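Local atomic coordinates of avirulence protein AVRPPH3 (Pseudomonas syringae pv. phaseolicola, PDB entry 1UKF), a protein that acts as a papain-like cysteine protease of the peptidase C58 family, cleaves itself, and serves the bacterium as a virulence factor inside infected plant cells. Residues A[120-125]-A[134-139]; A[91-96]-A[182-187]; A[20-25]-A[144-149]; A[36-41]-A[150-155]; A[100-105]-A[163-168]. All blocks are in the same frame, centred on the assembly; numbering follows the deposited sequence.

Contact 1. Residues A[120-125]-A[134-139]; sequences HLLSLR and IACSCE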
# COMPACT_ATOMS: atom_id res chain seq x y z
N HIS A 120 -3.30 3.11 6.04
CA HIS A 120 -3.88 2.02 5.26
C HIS A 120 -2.85 1.16 4.56
O HIS A 120 -1.79 1.63 4.16
CB HIS A 120 -4.78 2.54 4.13
CG HIS A 120 -6.03 3.21 4.58
ND1 HIS A 120 -7.26 2.59 4.56
CD2 HIS A 120 -6.25 4.47 5.02
CE1 HIS A 120 -8.19 3.44 4.97
NE2 HIS A 120 -7.60 4.59 5.25
N LEU A 121 -3.21 -0.11 4.42
CA LEU A 121 -2.43 -1.04 3.62
C LEU A 121 -3.44 -1.11 2.47
O LEU A 121 -4.65 -1.26 2.71
CB LEU A 121 -2.30 -2.42 4.27
CG LEU A 121 -1.65 -3.46 3.35
CD1 LEU A 121 -0.20 -3.10 3.07
CD2 LEU A 121 -1.73 -4.83 4.01
N LEU A 122 -2.99 -0.96 1.23
CA LEU A 122 -3.89 -1.01 0.09
C LEU A 122 -3.44 -2.10 -0.86
O LEU A 122 -2.25 -2.33 -1.03
CB LEU A 122 -3.90 0.33 -0.66
CG LEU A 122 -4.23 1.61 0.10
CD1 LEU A 122 -4.05 2.81 -0.82
CD2 LEU A 122 -5.65 1.56 0.63
N SER A 123 -4.40 -2.77 -1.49
CA SER A 123 -4.05 -3.80 -2.44
C SER A 123 -4.61 -3.43 -3.81
O SER A 123 -5.78 -3.06 -3.93
CB SER A 123 -4.58 -5.17 -1.99
OG SER A 123 -5.97 -5.12 -1.72
N LEU A 124 -3.76 -3.49 -4.83
CA LEU A 124 -4.17 -3.19 -6.19
C LEU A 124 -4.42 -4.52 -6.87
O LEU A 124 -3.54 -5.38 -6.90
CB LEU A 124 -3.07 -2.43 -6.94
CG LEU A 124 -2.56 -1.13 -6.31
CD1 LEU A 124 -1.51 -0.50 -7.22
CD2 LEU A 124 -3.72 -0.18 -6.11
N ARG A 125 -5.63 -4.71 -7.38
CA ARG A 125 -5.99 -5.95 -8.06
C ARG A 125 -5.90 -5.77 -9.56
O ARG A 125 -6.83 -5.28 -10.20
CB ARG A 125 -7.40 -6.36 -7.66
N ILE A 134 0.49 -1.67 -1.42
CA ILE A 134 1.13 -0.39 -1.19
C ILE A 134 0.59 0.10 0.16
O ILE A 134 -0.28 -0.54 0.75
CB ILE A 134 0.81 0.65 -2.30
CG1 ILE A 134 -0.69 0.94 -2.37
CG2 ILE A 134 1.32 0.12 -3.64
CD1 ILE A 134 -1.06 2.00 -3.39
N ALA A 135 1.11 1.21 0.66
CA ALA A 135 0.64 1.72 1.94
C ALA A 135 0.60 3.23 1.95
O ALA A 135 1.23 3.90 1.13
CB ALA A 135 1.55 1.22 3.07
N CYS A 136 -0.15 3.79 2.89
CA CYS A 136 -0.23 5.23 3.00
C CYS A 136 -0.55 5.64 4.43
O CYS A 136 -1.12 4.86 5.20
CB CYS A 136 -1.25 5.82 2.02
SG CYS A 136 -2.95 5.23 2.19
N SER A 137 -0.16 6.86 4.77
CA SER A 137 -0.38 7.40 6.10
C SER A 137 -0.61 8.89 5.96
O SER A 137 0.13 9.58 5.26
CB SER A 137 0.83 7.14 6.99
OG SER A 137 0.67 7.73 8.27
N CYS A 138 -1.65 9.38 6.63
CA CYS A 138 -1.97 10.80 6.57
C CYS A 138 -1.67 11.42 7.92
O CYS A 138 -2.31 11.09 8.92
CB CYS A 138 -3.44 10.98 6.20
SG CYS A 138 -3.88 12.64 5.68
N GLU A 139 -0.66 12.28 7.94
CA GLU A 139 -0.22 12.99 9.14
C GLU A 139 -0.63 14.45 9.02
O GLU A 139 0.07 15.25 8.40
CB GLU A 139 1.31 12.90 9.27
CG GLU A 139 1.84 11.52 9.64
CD GLU A 139 3.36 11.45 9.60
OE1 GLU A 139 4.02 12.38 10.10
OE2 GLU A 139 3.90 10.45 9.08
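Leu122 and Ile134 form the apolar centre of this antiparallel hairpin, a hydrogen-bonded pair whose side chains cross obliquely on the sheet face they share with His120 and Cys136. CB of Leu122 lies 3.7 Å from CG1 of Ile134, and CD1 of Leu122 lies 4.0 Å from CD1 of Ile134. Ile134 holds CG1 between its backbone N and carbonyl carbon (chi1 62°), the crowded position, which lays that branch against Leu122; with 110 Å² buried it is the residue most engaged across the pair. Two residues on, Cys136 SG sits between two neighbours, 4.0 Å from CD1 of Leu122 and 3.8 Å from CB of His120, with the imidazole standing oblique to the sulfur. The other face carries the non-hydrogen-bonded pair Leu121 and Ala135, where CD1 of Leu121 reaches the carbonyl O of Ile134 at 3.5 Å. Outward from these side chains, four backbone bonds set the register. His120 and Cys136 exchange two, as do Leu122 and Ile134; the bond from Leu122 N to Ile134 O is nearly straight, with 178° at the hydrogen. Between them, CA of Ala135 makes a CA-H...O contact with His120 O at 3.3 Å. Both strands lie in the middle of the sheet of this papain-like protease, and Ile134 packs close to the active-site residues His132 and Asp147. Helix 102-113 covers the Leu122 and Cys136 face through Val113, helix 18-27 covers Leu121 and Ala135 through Ser22, and strand 178-187 continues the sheet beyond Leu121.

Contact 2. Residues A[91-96]-A[182-187]; sequences REPKTV and NEFRVS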
# COMPACT_ATOMS: atom_id res chain seq x y z
N ARG A 91 -11.95 -0.92 10.16
CA ARG A 91 -13.17 -1.12 9.39
C ARG A 91 -13.06 -2.36 8.53
O ARG A 91 -11.99 -2.93 8.37
CB ARG A 91 -13.41 0.07 8.45
CG ARG A 91 -13.78 1.38 9.13
CD ARG A 91 -15.22 1.37 9.61
NE ARG A 91 -15.66 2.71 9.98
CZ ARG A 91 -15.14 3.43 10.97
NH1 ARG A 91 -14.15 2.93 11.70
NH2 ARG A 91 -15.59 4.64 11.22
N GLU A 92 -14.20 -2.78 7.99
CA GLU A 92 -14.25 -3.93 7.11
C GLU A 92 -13.48 -3.50 5.87
O GLU A 92 -13.60 -2.35 5.44
CB GLU A 92 -15.70 -4.24 6.74
CG GLU A 92 -15.89 -5.33 5.71
CD GLU A 92 -15.34 -6.67 6.17
OE1 GLU A 92 -15.56 -7.02 7.35
OE2 GLU A 92 -14.70 -7.36 5.36
N PRO A 93 -12.66 -4.39 5.30
CA PRO A 93 -11.92 -3.98 4.10
C PRO A 93 -12.88 -3.46 3.04
O PRO A 93 -13.91 -4.08 2.76
CB PRO A 93 -11.22 -5.27 3.67
CG PRO A 93 -10.94 -5.93 4.99
CD PRO A 93 -12.25 -5.73 5.74
N LYS A 94 -12.55 -2.32 2.45
CA LYS A 94 -13.40 -1.72 1.43
C LYS A 94 -12.84 -1.95 0.03
O LYS A 94 -11.63 -1.86 -0.19
CB LYS A 94 -13.54 -0.22 1.68
CG LYS A 94 -14.42 0.49 0.66
CD LYS A 94 -14.54 1.97 0.98
CE LYS A 94 -15.38 2.68 -0.06
NZ LYS A 94 -15.51 4.13 0.24
N THR A 95 -13.72 -2.25 -0.92
CA THR A 95 -13.31 -2.48 -2.29
C THR A 95 -13.86 -1.39 -3.20
O THR A 95 -15.07 -1.21 -3.31
CB THR A 95 -13.82 -3.84 -2.81
OG1 THR A 95 -13.33 -4.89 -1.98
CG2 THR A 95 -13.37 -4.08 -4.24
N VAL A 96 -12.96 -0.65 -3.84
CA VAL A 96 -13.36 0.41 -4.75
C VAL A 96 -13.06 -0.08 -6.16
O VAL A 96 -11.91 -0.36 -6.50
CB VAL A 96 -12.58 1.72 -4.49
CG1 VAL A 96 -13.09 2.82 -5.41
CG2 VAL A 96 -12.74 2.13 -3.03
N ASN A 182 -8.39 -2.51 -2.84
CA ASN A 182 -8.92 -2.92 -1.55
C ASN A 182 -8.24 -2.07 -0.49
O ASN A 182 -7.03 -1.88 -0.51
CB ASN A 182 -8.63 -4.39 -1.26
CG ASN A 182 -9.18 -5.31 -2.32
OD1 ASN A 182 -10.38 -5.33 -2.58
ND2 ASN A 182 -8.30 -6.09 -2.93
N GLU A 183 -9.03 -1.55 0.45
CA GLU A 183 -8.51 -0.71 1.50
C GLU A 183 -8.55 -1.41 2.85
O GLU A 183 -9.58 -1.96 3.24
CB GLU A 183 -9.32 0.58 1.62
CG GLU A 183 -9.51 1.33 0.32
CD GLU A 183 -10.50 2.48 0.47
OE1 GLU A 183 -11.10 2.61 1.56
OE2 GLU A 183 -10.67 3.25 -0.49
N PHE A 184 -7.42 -1.40 3.55
CA PHE A 184 -7.34 -1.98 4.88
C PHE A 184 -6.98 -0.83 5.81
O PHE A 184 -5.81 -0.43 5.89
CB PHE A 184 -6.27 -3.08 4.93
CG PHE A 184 -6.56 -4.24 4.02
CD1 PHE A 184 -6.08 -4.25 2.71
CD2 PHE A 184 -7.35 -5.29 4.45
CE1 PHE A 184 -6.39 -5.30 1.85
CE2 PHE A 184 -7.67 -6.35 3.59
CZ PHE A 184 -7.19 -6.35 2.29
N ARG A 185 -7.99 -0.29 6.47
CA ARG A 185 -7.81 0.83 7.39
C ARG A 185 -7.31 0.29 8.72
O ARG A 185 -7.97 -0.52 9.36
CB ARG A 185 -9.13 1.57 7.58
CG ARG A 185 -9.04 2.82 8.43
CD ARG A 185 -10.38 3.51 8.47
NE ARG A 185 -10.44 4.56 9.48
CZ ARG A 185 -11.52 5.29 9.73
NH1 ARG A 185 -12.63 5.09 9.04
NH2 ARG A 185 -11.49 6.22 10.68
N VAL A 186 -6.13 0.75 9.14
CA VAL A 186 -5.53 0.27 10.37
C VAL A 186 -5.16 1.38 11.35
O VAL A 186 -5.02 2.55 10.98
CB VAL A 186 -4.26 -0.55 10.06
CG1 VAL A 186 -4.58 -1.64 9.04
CG2 VAL A 186 -3.15 0.36 9.52
N SER A 187 -5.00 0.99 12.61
CA SER A 187 -4.61 1.91 13.67
C SER A 187 -3.82 1.09 14.69
O SER A 187 -4.04 -0.12 14.81
CB SER A 187 -5.85 2.52 14.34
OG SER A 187 -6.56 1.54 15.08
O HOH W 1 -10.43 -1.66 6.46
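Glu183, Arg185 and Arg91 bury the most surface where strand 88-97, an outermost strand of the antiparallel sheet in this papain-like fold, runs beside strand 178-187. Glu183 faces Lys94 as a hydrogen-bonded antiparallel pair, its N giving a 2.7 Å bond to Lys94 O while its own O accepts from Lys94 N. Its extended side chain runs beside that of Lys94, pointing the same way, and the two carboxylate oxygens part: OE1 rests 3.5 Å from CD of Lys94, OE2 the same distance from CG2 of Val96. NZ of Lys94 goes on to a salt bridge with Asp112. Like-charged Arg91 and Arg185 also lie side by side. Arg185 is extended from CG to NE, whereas Arg91 bends at chi2 (-76°), turning CD, and the guanidinium planes end 27° apart, with NH1 of Arg185 over the centre of the Arg91 group, 3.6 Å from its CZ. The repulsion of the two like charges is probably screened in part by solvent, Arg91 being exposed. On the face of Asn182 and Thr95, CG of Pro93 packs obliquely on the Phe184 ring, 3.6 Å from CE2, and Phe75 of helix 73-84 meets that ring edge-to-face. Where the strands diverge beyond Pro93, a water bridges the backbones, donating to Arg91 O and accepting from Arg185 N, each at 2.8 Å.

Contact 3. Residues A[20-25]-A[144-149]; sequences GLSTEW and KLFDPN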
# COMPACT_ATOMS: atom_id res chain seq x y z
N GLY A 20 4.76 -7.19 2.81
CA GLY A 20 5.68 -7.09 3.93
C GLY A 20 6.40 -5.75 3.98
O GLY A 20 6.51 -5.15 5.05
N LEU A 21 6.90 -5.30 2.84
CA LEU A 21 7.59 -4.01 2.76
C LEU A 21 6.65 -2.87 3.09
O LEU A 21 7.03 -1.92 3.79
CB LEU A 21 8.18 -3.80 1.36
CG LEU A 21 9.39 -4.65 0.98
CD1 LEU A 21 9.67 -4.50 -0.51
CD2 LEU A 21 10.61 -4.22 1.80
N SER A 22 5.42 -2.94 2.58
CA SER A 22 4.44 -1.89 2.83
C SER A 22 4.10 -1.82 4.31
O SER A 22 3.93 -0.73 4.87
CB SER A 22 3.17 -2.15 2.01
OG SER A 22 3.44 -1.97 0.63
N THR A 23 4.00 -2.97 4.97
CA THR A 23 3.69 -2.99 6.39
C THR A 23 4.88 -2.45 7.19
O THR A 23 4.69 -1.71 8.16
CB THR A 23 3.31 -4.40 6.86
OG1 THR A 23 2.16 -4.85 6.12
CG2 THR A 23 2.94 -4.39 8.34
N GLU A 24 6.10 -2.79 6.78
CA GLU A 24 7.29 -2.29 7.47
C GLU A 24 7.31 -0.76 7.32
O GLU A 24 7.62 -0.05 8.27
CB GLU A 24 8.56 -2.91 6.86
CG GLU A 24 9.89 -2.34 7.38
CD GLU A 24 10.16 -2.64 8.85
OE1 GLU A 24 9.42 -3.44 9.47
OE2 GLU A 24 11.13 -2.07 9.39
N TRP A 25 6.95 -0.26 6.15
CA TRP A 25 6.92 1.19 5.94
C TRP A 25 5.89 1.81 6.88
O TRP A 25 6.14 2.86 7.47
CB TRP A 25 6.55 1.52 4.49
CG TRP A 25 6.52 3.00 4.22
CD1 TRP A 25 7.58 3.80 3.88
CD2 TRP A 25 5.38 3.86 4.28
NE1 TRP A 25 7.16 5.10 3.73
CE2 TRP A 25 5.81 5.17 3.97
CE3 TRP A 25 4.02 3.65 4.57
CZ2 TRP A 25 4.94 6.26 3.93
CZ3 TRP A 25 3.16 4.73 4.53
CH2 TRP A 25 3.62 6.02 4.22
N LYS A 144 1.16 10.77 2.90
CA LYS A 144 2.32 10.00 2.45
C LYS A 144 1.86 8.68 1.83
O LYS A 144 0.99 8.01 2.38
CB LYS A 144 3.24 9.67 3.62
CG LYS A 144 3.81 10.85 4.39
CD LYS A 144 4.67 10.34 5.54
CE LYS A 144 5.31 11.47 6.33
NZ LYS A 144 6.11 10.94 7.47
N LEU A 145 2.46 8.30 0.71
CA LEU A 145 2.12 7.05 0.06
C LEU A 145 3.39 6.34 -0.37
O LEU A 145 4.29 6.95 -0.96
CB LEU A 145 1.21 7.29 -1.15
CG LEU A 145 0.72 6.03 -1.88
CD1 LEU A 145 -0.64 6.29 -2.49
CD2 LEU A 145 1.74 5.61 -2.94
N PHE A 146 3.47 5.05 -0.07
CA PHE A 146 4.63 4.24 -0.42
C PHE A 146 4.23 3.07 -1.31
O PHE A 146 3.34 2.29 -0.96
CB PHE A 146 5.32 3.71 0.85
CG PHE A 146 6.31 2.60 0.59
CD1 PHE A 146 7.48 2.83 -0.13
CD2 PHE A 146 6.07 1.32 1.08
CE1 PHE A 146 8.39 1.80 -0.36
CE2 PHE A 146 6.98 0.29 0.86
CZ PHE A 146 8.14 0.53 0.13
N ASP A 147 4.88 2.97 -2.46
CA ASP A 147 4.64 1.87 -3.39
C ASP A 147 6.00 1.18 -3.50
O ASP A 147 6.95 1.78 -4.00
CB ASP A 147 4.22 2.38 -4.76
CG ASP A 147 3.95 1.25 -5.74
OD1 ASP A 147 4.56 0.17 -5.59
OD2 ASP A 147 3.14 1.45 -6.67
N PRO A 148 6.11 -0.07 -3.03
CA PRO A 148 7.38 -0.81 -3.09
C PRO A 148 8.08 -0.80 -4.46
O PRO A 148 9.30 -0.88 -4.53
CB PRO A 148 6.98 -2.21 -2.65
CG PRO A 148 5.86 -1.95 -1.68
CD PRO A 148 5.06 -0.87 -2.38
N ASN A 149 7.31 -0.72 -5.55
CA ASN A 149 7.88 -0.70 -6.89
C ASN A 149 8.46 0.65 -7.29
O ASN A 149 9.31 0.71 -8.19
CB ASN A 149 6.84 -1.04 -7.96
CG ASN A 149 6.36 -2.48 -7.91
OD1 ASN A 149 7.12 -3.40 -7.59
ND2 ASN A 149 5.10 -2.69 -8.26
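Trp25 and Phe146 both carry CG anti to the backbone N (chi1 -179° and 166°), and the two side chains, each directed at the other segment, slide past each other in opposite directions. The result is an offset stack that joins the helix bearing the catalytic cysteine of the papain-like fold, 18-27, to strand 142-147 of the sheet. The five-membered ring of Trp25 and the Phe146 ring have centroids 4.6 Å apart and planes at 19°. CB of Phe146 stands over the indole face, 3.4 Å from the five-membered-ring centroid and close to its normal, a CH-pi contact. CB of Lys144 meets the same indole at its edge, 3.7 Å from CH2; the lysine chain then leads away to a salt bridge with Glu139. The indole NE1 is bonded to Glu152, which helps to fix the rotation of the ring. Toward the active site, Leu21 CD1 touches Pro148 CB at 4.1 Å. Asp147, an active-site residue, turns away from the helix; its OD1 is hydrogen-bonded to His132 NE2 and also accepts from Asn149 N, an Asx turn. Pro148 just after it meets Ser22, whose hydroxyl is bonded to Cys18 O: OG lies 3.3 Å from Pro148 CG.

Contact 4. Residues A[36-41]-A[150-155]; sequences SRMDHL and LGEFQS
Arg37 and Glu152 form a bidentate salt bridge in which the guanidinium presents its side, NE and NH2, to the carboxylate. NE reaches OE1 of Glu152 at 2.9 Å, and NH2 reaches OE2 at 2.8 Å with 178° at the hydrogen. Each oxygen uses its syn lone pair, and the planes of the two groups are only 21° apart. A bend at chi3 (-77°) sets NE of the arginine for this approach. A further polar bond grips the carboxylate: NE2 of Gln154 donates to OE2 of Glu152 from the anti side at 2.9 Å, while OE1 of Gln154 is bonded to Gln142. Arg37 NH1 is bonded to Asp31 O, so each partner of the buried ion pair has further hydrogen bonds. The contact thereby ties helix 34-41 to strand 151-156 in the sheet of the papain-like fold; the axes of 36-41 and 151-155 approach to 8.8 Å. At the start of the strand, Leu150 and Gly151 both face the active-site residue Asp147 in a classic beta bulge. Apolar contacts come from Met38, whose chain crosses that of Glu152 at about a right angle. Its SD lies 3.9 Å from Gly151 CA, and its CE packs 4.1 Å from Glu152 CB. Helix 18-27 borders the same methionine through Trp25.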
# COMPACT_ATOMS: atom_id res chain seq x y z
N SER A 36 15.62 8.51 4.03
CA SER A 36 16.12 7.55 5.00
C SER A 36 15.19 6.35 5.11
O SER A 36 15.64 5.24 5.38
CB SER A 36 16.32 8.21 6.37
OG SER A 36 15.10 8.64 6.94
N ARG A 37 13.89 6.55 4.88
CA ARG A 37 12.95 5.44 4.94
C ARG A 37 13.20 4.50 3.77
O ARG A 37 13.13 3.28 3.92
CB ARG A 37 11.50 5.95 4.93
CG ARG A 37 11.10 6.62 6.24
CD ARG A 37 9.59 6.83 6.34
NE ARG A 37 9.11 7.96 5.54
CZ ARG A 37 9.22 9.24 5.91
NH1 ARG A 37 9.80 9.56 7.06
NH2 ARG A 37 8.71 10.19 5.14
N MET A 38 13.49 5.06 2.60
CA MET A 38 13.77 4.22 1.45
C MET A 38 15.12 3.52 1.62
O MET A 38 15.29 2.38 1.20
CB MET A 38 13.73 5.04 0.15
CG MET A 38 12.34 5.59 -0.17
SD MET A 38 11.01 4.34 -0.24
CE MET A 38 10.29 4.51 1.40
N ASP A 39 16.08 4.20 2.26
CA ASP A 39 17.39 3.59 2.50
C ASP A 39 17.20 2.38 3.41
O ASP A 39 17.86 1.35 3.25
CB ASP A 39 18.35 4.58 3.17
CG ASP A 39 18.87 5.64 2.22
OD1 ASP A 39 18.68 5.50 0.99
OD2 ASP A 39 19.48 6.62 2.70
N HIS A 40 16.29 2.51 4.37
CA HIS A 40 15.99 1.44 5.31
C HIS A 40 15.41 0.20 4.61
O HIS A 40 15.78 -0.94 4.91
CB HIS A 40 14.98 1.95 6.35
CG HIS A 40 14.45 0.90 7.27
ND1 HIS A 40 15.23 0.26 8.21
CD2 HIS A 40 13.20 0.40 7.42
CE1 HIS A 40 14.48 -0.60 8.89
NE2 HIS A 40 13.25 -0.53 8.43
N LEU A 41 14.52 0.45 3.65
CA LEU A 41 13.86 -0.62 2.91
C LEU A 41 14.63 -1.13 1.70
O LEU A 41 14.26 -2.16 1.13
CB LEU A 41 12.48 -0.12 2.45
CG LEU A 41 11.52 0.28 3.57
CD1 LEU A 41 10.39 1.13 3.01
CD2 LEU A 41 10.99 -0.96 4.26
N LEU A 150 8.02 1.72 -6.63
CA LEU A 150 8.42 3.07 -7.01
C LEU A 150 9.10 3.94 -5.97
O LEU A 150 10.00 4.72 -6.30
CB LEU A 150 7.18 3.81 -7.53
CG LEU A 150 6.46 3.14 -8.70
CD1 LEU A 150 5.07 3.74 -8.86
CD2 LEU A 150 7.28 3.31 -9.97
N GLY A 151 8.67 3.85 -4.72
CA GLY A 151 9.25 4.67 -3.67
C GLY A 151 8.17 5.41 -2.91
O GLY A 151 7.01 4.98 -2.89
N GLU A 152 8.54 6.53 -2.29
CA GLU A 152 7.59 7.30 -1.51
C GLU A 152 7.15 8.58 -2.21
O GLU A 152 7.96 9.26 -2.86
CB GLU A 152 8.18 7.65 -0.13
CG GLU A 152 7.14 8.24 0.83
CD GLU A 152 7.67 8.47 2.24
OE1 GLU A 152 8.35 7.57 2.78
OE2 GLU A 152 7.37 9.54 2.81
N PHE A 153 5.87 8.88 -2.08
CA PHE A 153 5.26 10.06 -2.67
C PHE A 153 4.55 10.82 -1.56
O PHE A 153 4.16 10.23 -0.54
CB PHE A 153 4.23 9.67 -3.74
CG PHE A 153 4.80 8.84 -4.85
CD1 PHE A 153 4.99 7.47 -4.69
CD2 PHE A 153 5.17 9.43 -6.05
CE1 PHE A 153 5.55 6.70 -5.71
CE2 PHE A 153 5.73 8.68 -7.07
CZ PHE A 153 5.93 7.31 -6.90
N GLN A 154 4.39 12.12 -1.75
CA GLN A 154 3.71 12.94 -0.76
C GLN A 154 2.91 14.03 -1.44
O GLN A 154 3.28 14.53 -2.51
CB GLN A 154 4.73 13.57 0.20
CG GLN A 154 5.29 12.60 1.23
CD GLN A 154 6.29 13.25 2.16
OE1 GLN A 154 6.25 14.46 2.39
NE2 GLN A 154 7.20 12.44 2.71
N SER A 155 1.79 14.39 -0.81
CA SER A 155 0.92 15.43 -1.32
C SER A 155 0.14 16.00 -0.16
O SER A 155 0.17 15.46 0.95
CB SER A 155 -0.07 14.86 -2.34
OG SER A 155 -1.09 14.10 -1.70

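Contact 5. Residues A[100-105]-A[163-168]; sequences GGSAQL and LIKGLI
Lys165 lays its aliphatic chain against the first turn of helix 102-113, touching Ser102 and Ala103 along most of its length. CG of Lys165 is 3.7 Å from CB of Ser102, and CE of the lysine is 3.6 Å from CB of Ala103. The chain is extended as far as CE and turns only at its last torsion (chi4 -61°), which brings NZ to 2.9 Å from Ser102 OG; that hydrogen bond is weak. Deeper in, Leu105 and Ile168 make the apolar half of the contact, crossing at about a right angle, with CD2 of Leu105 3.9 Å from both CG1 and CD1 of Ile168. CG2 of Ile168 also comes 4.2 Å from CB of Ser102, joining the two halves. Asp169, one turn after Lys165, probably positions the polar pair: it forms a salt bridge with Lys165 NZ and a hydrogen bond with Ser102 OG. Gly101 occupies the N-cap position of helix 102-113, and Ser102 follows it as the first residue of the helix. The two helices pack together on one side of the sheet in this papain-like protease; Ile164 continues their interface onto Val109 and Val113, and Leu167 reaches the active-site residue Asp147. Sharing of one hydroxyl between Lys165 and Asp169 is consistent with the carboxylate being the main partner of the ammonium; the lysine's reach to Ser102 probably rests more on methylene contacts than on its weak bond.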
# COMPACT_ATOMS: atom_id res chain seq x y z
N GLY A 100 -15.42 3.57 -14.22
CA GLY A 100 -15.31 4.98 -14.55
C GLY A 100 -13.86 5.39 -14.76
O GLY A 100 -12.97 4.55 -14.80
N GLY A 101 -13.63 6.70 -14.90
CA GLY A 101 -12.28 7.19 -15.11
C GLY A 101 -11.37 6.98 -13.90
O GLY A 101 -11.84 6.62 -12.82
N SER A 102 -10.08 7.20 -14.09
CA SER A 102 -9.11 7.04 -13.02
C SER A 102 -9.23 8.18 -12.01
O SER A 102 -8.79 8.06 -10.86
CB SER A 102 -7.69 6.98 -13.59
OG SER A 102 -7.37 8.14 -14.32
N ALA A 103 -9.82 9.29 -12.43
CA ALA A 103 -10.01 10.43 -11.54
C ALA A 103 -11.05 10.06 -10.49
O ALA A 103 -10.89 10.40 -9.32
CB ALA A 103 -10.46 11.65 -12.33
N GLN A 104 -12.10 9.37 -10.92
CA GLN A 104 -13.16 8.96 -10.00
C GLN A 104 -12.61 7.97 -8.98
O GLN A 104 -12.87 8.10 -7.78
CB GLN A 104 -14.31 8.30 -10.77
CG GLN A 104 -15.48 7.89 -9.89
CD GLN A 104 -16.58 7.18 -10.66
OE1 GLN A 104 -17.12 7.71 -11.63
NE2 GLN A 104 -16.92 5.97 -10.22
N LEU A 105 -11.85 6.99 -9.45
CA LEU A 105 -11.27 5.99 -8.56
C LEU A 105 -10.34 6.69 -7.57
O LEU A 105 -10.41 6.45 -6.36
CB LEU A 105 -10.48 4.95 -9.37
CG LEU A 105 -9.69 3.90 -8.59
CD1 LEU A 105 -10.61 3.17 -7.62
CD2 LEU A 105 -9.05 2.92 -9.56
N LEU A 163 -2.63 12.40 -6.89
CA LEU A 163 -1.54 11.47 -6.67
C LEU A 163 -2.02 10.04 -6.91
O LEU A 163 -1.38 9.27 -7.62
CB LEU A 163 -0.99 11.62 -5.24
CG LEU A 163 -0.02 10.56 -4.70
CD1 LEU A 163 1.03 10.21 -5.74
CD2 LEU A 163 0.62 11.09 -3.43
N ILE A 164 -3.16 9.68 -6.32
CA ILE A 164 -3.68 8.34 -6.50
C ILE A 164 -4.04 8.07 -7.96
O ILE A 164 -3.77 6.99 -8.48
CB ILE A 164 -4.90 8.11 -5.59
CG1 ILE A 164 -4.48 8.29 -4.13
CG2 ILE A 164 -5.46 6.70 -5.81
CD1 ILE A 164 -5.61 8.21 -3.14
N LYS A 165 -4.66 9.05 -8.63
CA LYS A 165 -5.00 8.86 -10.04
C LYS A 165 -3.72 8.60 -10.82
O LYS A 165 -3.68 7.75 -11.70
CB LYS A 165 -5.70 10.11 -10.60
CG LYS A 165 -6.08 9.99 -12.07
CD LYS A 165 -6.75 11.25 -12.58
CE LYS A 165 -7.28 11.07 -14.00
NZ LYS A 165 -6.20 10.75 -14.97
N GLY A 166 -2.67 9.35 -10.49
CA GLY A 166 -1.39 9.18 -11.17
C GLY A 166 -0.84 7.77 -11.02
O GLY A 166 -0.29 7.21 -11.97
N LEU A 167 -0.99 7.20 -9.83
CA LEU A 167 -0.50 5.85 -9.58
C LEU A 167 -1.30 4.85 -10.41
O LEU A 167 -0.73 3.94 -11.01
CB LEU A 167 -0.62 5.52 -8.09
CG LEU A 167 0.15 4.27 -7.66
CD1 LEU A 167 1.64 4.49 -7.89
CD2 LEU A 167 -0.12 3.98 -6.19
N ILE A 168 -2.62 5.01 -10.44
CA ILE A 168 -3.46 4.12 -11.22
C ILE A 168 -3.10 4.20 -12.70
O ILE A 168 -2.97 3.18 -13.37
CB ILE A 168 -4.96 4.47 -11.05
CG1 ILE A 168 -5.38 4.28 -9.59
CG2 ILE A 168 -5.81 3.59 -11.97
CD1 ILE A 168 -5.22 2.86 -9.08

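In the fold
Contacts 1 to 4 all reach the one antiparallel sheet, and contact 5 packs two helices beside it. Contact 1 is central: Leu121 O and Phe184 N, 2.9 Å apart, join it to contact 2, while Ala135 O and Phe146 N, 2.8 Å apart, join it to contact 3. Contacts 3 and 4 meet at Leu145 O and Phe153 N, 2.7 Å apart. Contacts 2 and 4 lie on opposite sides of the chain's centre, their own centres about 22 Å apart. The active site draws on several: contact 3 holds Asp147, Pro148 is about 4 Å from Cys18 and from His132 between side chains, and Leu167 CD1 of contact 5 packs 3.6 Å from Asp147 OD2.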